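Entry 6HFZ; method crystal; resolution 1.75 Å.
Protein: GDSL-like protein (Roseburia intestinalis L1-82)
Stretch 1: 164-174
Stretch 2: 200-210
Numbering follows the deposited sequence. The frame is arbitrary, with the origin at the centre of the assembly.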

# COMPACT_ATOMS: atom_id res chain seq x y z
N LEU A 164 -2.35 17.00 -7.09
CA LEU A 164 -3.26 15.88 -7.18
C LEU A 164 -4.51 16.11 -6.38
O LEU A 164 -4.46 16.61 -5.26
N PRO A 165 -5.67 15.71 -6.93
CA PRO A 165 -6.91 15.72 -6.16
C PRO A 165 -6.83 14.75 -4.98
O PRO A 165 -6.21 13.69 -5.11
N ALA A 166 -7.46 15.13 -3.85
CA ALA A 166 -7.40 14.32 -2.65
C ALA A 166 -8.70 14.50 -1.87
O ALA A 166 -9.17 15.66 -1.72
N VAL A 167 -9.21 13.40 -1.32
CA VAL A 167 -10.35 13.47 -0.46
C VAL A 167 -10.05 12.81 0.89
O VAL A 167 -9.25 11.83 0.95
N SER A 168 -10.76 13.26 1.93
CA SER A 168 -10.45 12.88 3.31
C SER A 168 -11.68 12.51 4.12
O SER A 168 -12.67 13.24 4.10
N MSE A 169 -11.57 11.44 4.93
CA MSE A 169 -12.56 11.07 5.94
C MSE A 169 -12.30 11.76 7.27
O MSE A 169 -13.19 11.84 8.13
N GLN A 170 -11.09 12.30 7.45
CA GLN A 170 -10.71 12.95 8.70
C GLN A 170 -11.53 14.23 8.92
O GLN A 170 -11.77 14.62 10.07
N SER A 171 -11.87 14.90 7.83
CA SER A 171 -12.62 16.18 7.80
C SER A 171 -14.10 16.02 7.41
O SER A 171 -14.81 17.06 7.24
N THR A 172 -14.61 14.78 7.31
CA THR A 172 -16.00 14.53 6.95
C THR A 172 -16.69 13.55 7.91
O THR A 172 -17.66 13.95 8.58
N ILE A 173 -16.24 12.30 7.99
CA ILE A 173 -16.85 11.28 8.85
C ILE A 173 -16.46 11.48 10.33
O ILE A 173 -17.29 11.43 11.23
N TYR A 174 -15.16 11.60 10.58
CA TYR A 174 -14.65 11.71 11.97
C TYR A 174 -15.33 12.86 12.70
O TYR A 174 -15.72 12.67 13.85
N ALA A 200 -19.97 2.43 2.74
CA ALA A 200 -20.89 3.25 1.92
C ALA A 200 -20.63 4.75 2.15
O ALA A 200 -20.60 5.53 1.19
N LEU A 201 -20.36 5.15 3.41
CA LEU A 201 -20.02 6.58 3.75
C LEU A 201 -18.70 6.99 3.07
O LEU A 201 -18.58 8.09 2.50
N VAL A 202 -17.71 6.10 3.07
CA VAL A 202 -16.41 6.43 2.49
C VAL A 202 -16.59 6.68 0.98
O VAL A 202 -16.06 7.66 0.41
N ALA A 203 -17.32 5.76 0.33
CA ALA A 203 -17.57 5.86 -1.08
C ALA A 203 -18.36 7.15 -1.34
O ALA A 203 -18.17 7.74 -2.35
N SER A 204 -19.32 7.47 -0.48
CA SER A 204 -20.17 8.66 -0.73
C SER A 204 -19.31 9.93 -0.76
O SER A 204 -19.58 10.84 -1.52
N VAL A 205 -18.24 9.97 0.06
CA VAL A 205 -17.39 11.14 0.10
C VAL A 205 -16.64 11.23 -1.25
O VAL A 205 -16.49 12.30 -1.81
N ILE A 206 -16.18 10.08 -1.75
CA ILE A 206 -15.41 10.04 -2.96
C ILE A 206 -16.32 10.41 -4.14
O ILE A 206 -15.93 11.20 -5.00
N THR A 207 -17.51 9.82 -4.19
CA THR A 207 -18.42 10.02 -5.36
C THR A 207 -18.95 11.48 -5.38
O THR A 207 -19.21 12.02 -6.45
N TYR A 208 -19.14 12.11 -4.20
CA TYR A 208 -19.47 13.53 -4.13
C TYR A 208 -18.50 14.35 -4.99
O TYR A 208 -18.89 15.20 -5.83
N PHE A 209 -17.20 14.06 -4.84
CA PHE A 209 -16.16 14.77 -5.54
C PHE A 209 -16.21 14.40 -7.03
O PHE A 209 -16.14 15.29 -7.87
N LEU A 210 -16.33 13.09 -7.34
CA LEU A 210 -16.30 12.64 -8.76
C LEU A 210 -17.47 13.34 -9.48
O LEU A 210 -17.32 13.87 -10.57

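The contact between strand 166-168, with its flanking loops, and helix 200-210 is apolar: no hydrogen bond crosses it, and 482 Å² is buried, both sides summed. The axes approach to 8.6 Å at 145° between their N-to-C directions, so moving along stretch 1 broadly runs back down the helix, the nearest CA pairs being Val 167-Ile 206, Met 169-Val 202 and Ile 173-Leu 201.

Among the aliphatic contacts, Val 167 (chi1 m) points toward the helix, its CG2 lying 3.8 Å from Ile 206 CG1 and its CG1 3.9 Å from Phe 209 CB. Ala 166 and Ser 168 point away, the usual alternation of a strand. Val 205 (t) has the largest covered area, 80 Å². Selenomethionine Met 169 leaves its backbone sideways, but with chi1 and chi2 both m and chi3 at 135°, its end comes nearer: CE is 3.8 Å from Val 205 CG1, and SE is 4.1 Å from Val 202 CG2. Ile 173 (m, t) extends CD1 to 3.8 Å from Leu 201 CB and 3.9 Å from Val 202 CG2.

The aromatic contact is made by Phe 209 (chi1 t), whose CZ lies 3.6 Å from Pro 165 CB; the approach to the ring is oblique.

Two polar side chains of stretch 1 bond within their own stretch. Thr 172 (p) donates from OG1 to Ser 168 O at 2.9 Å, leaving OG1 in mere contact with Val 205 CG2 at 3.8 Å. Ser 168 OG accepts from Gln 170 N at 3.0 Å.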

# COMPACT_ATOMS: atom_id res chain seq x y z
CB LEU A 164 -2.58 14.59 -6.69
CG LEU A 164 -1.37 14.14 -7.49
CD1 LEU A 164 -0.74 12.90 -6.84
CD2 LEU A 164 -1.75 13.84 -8.91
CB PRO A 165 -7.99 15.31 -7.16
CG PRO A 165 -7.26 14.68 -8.33
CD PRO A 165 -5.84 15.22 -8.30
CB ALA A 166 -6.26 14.74 -1.80
CB VAL A 167 -11.61 12.89 -1.13
CG1 VAL A 167 -12.02 13.71 -2.34
CG2 VAL A 167 -11.47 11.42 -1.49
CB SER A 168 -9.69 13.98 4.00
OG SER A 168 -9.48 13.69 5.37
CB MSE A 169 -12.60 9.55 6.14
CG MSE A 169 -12.57 8.78 4.80
SE MSE A 169 -14.04 9.37 3.61
CE MSE A 169 -12.95 9.51 2.01
CB GLN A 170 -9.21 13.24 8.69
CG GLN A 170 -8.58 13.74 9.98
CD GLN A 170 -7.08 13.90 9.92
OE1 GLN A 170 -6.57 14.66 9.10
NE2 GLN A 170 -6.34 13.27 10.85
CB SER A 171 -11.91 17.14 6.90
OG SER A 171 -11.69 16.55 5.64
CB THR A 172 -16.12 13.98 5.54
OG1 THR A 172 -15.19 12.90 5.41
CG2 THR A 172 -15.88 15.04 4.49
CB ILE A 173 -16.50 9.87 8.36
CG1 ILE A 173 -16.89 9.68 6.89
CG2 ILE A 173 -17.16 8.83 9.24
CD1 ILE A 173 -16.63 8.27 6.38
CB TYR A 174 -13.12 11.79 12.04
CG TYR A 174 -12.60 12.06 13.43
CD1 TYR A 174 -12.60 11.10 14.44
CD2 TYR A 174 -12.19 13.34 13.74
CE1 TYR A 174 -12.20 11.43 15.73
CE2 TYR A 174 -11.74 13.67 15.01
CZ TYR A 174 -11.72 12.71 16.01
OH TYR A 174 -11.28 13.08 17.27
CB ALA A 200 -22.33 2.89 2.20
CB LEU A 201 -19.90 6.70 5.27
CG LEU A 201 -20.66 7.79 6.00
CD1 LEU A 201 -21.88 8.27 5.24
CD2 LEU A 201 -21.03 7.33 7.40
CB VAL A 202 -15.32 5.39 2.80
CG1 VAL A 202 -14.09 5.51 1.91
CG2 VAL A 202 -14.94 5.44 4.27
CB ALA A 203 -18.30 4.64 -1.56
CB SER A 204 -21.29 8.78 0.29
OG SER A 204 -20.79 9.19 1.56
CB VAL A 205 -16.44 11.14 1.32
CG1 VAL A 205 -15.42 12.24 1.20
CG2 VAL A 205 -17.19 11.21 2.66
CB ILE A 206 -14.76 8.67 -3.15
CG1 ILE A 206 -13.73 8.38 -2.06
CG2 ILE A 206 -14.16 8.59 -4.54
CD1 ILE A 206 -13.36 6.90 -1.90
CB THR A 207 -19.48 8.93 -5.46
OG1 THR A 207 -20.33 8.97 -4.32
CG2 THR A 207 -18.92 7.52 -5.56
CB TYR A 208 -19.41 14.04 -2.69
CG TYR A 208 -19.67 15.51 -2.60
CD1 TYR A 208 -20.98 15.95 -2.53
CD2 TYR A 208 -18.66 16.46 -2.58
CE1 TYR A 208 -21.28 17.30 -2.47
CE2 TYR A 208 -18.95 17.82 -2.52
CZ TYR A 208 -20.27 18.23 -2.48
OH TYR A 208 -20.65 19.53 -2.41
CB PHE A 209 -14.79 14.47 -4.93
CG PHE A 209 -13.63 15.07 -5.68
CD1 PHE A 209 -13.39 16.44 -5.60
CD2 PHE A 209 -12.81 14.28 -6.46
CE1 PHE A 209 -12.34 17.00 -6.31
CE2 PHE A 209 -11.75 14.85 -7.15
CZ PHE A 209 -11.50 16.20 -7.04
CB LEU A 210 -16.39 11.12 -8.85
CG LEU A 210 -15.15 10.37 -8.39
CD1 LEU A 210 -15.30 8.89 -8.56
CD2 LEU A 210 -13.92 10.89 -9.12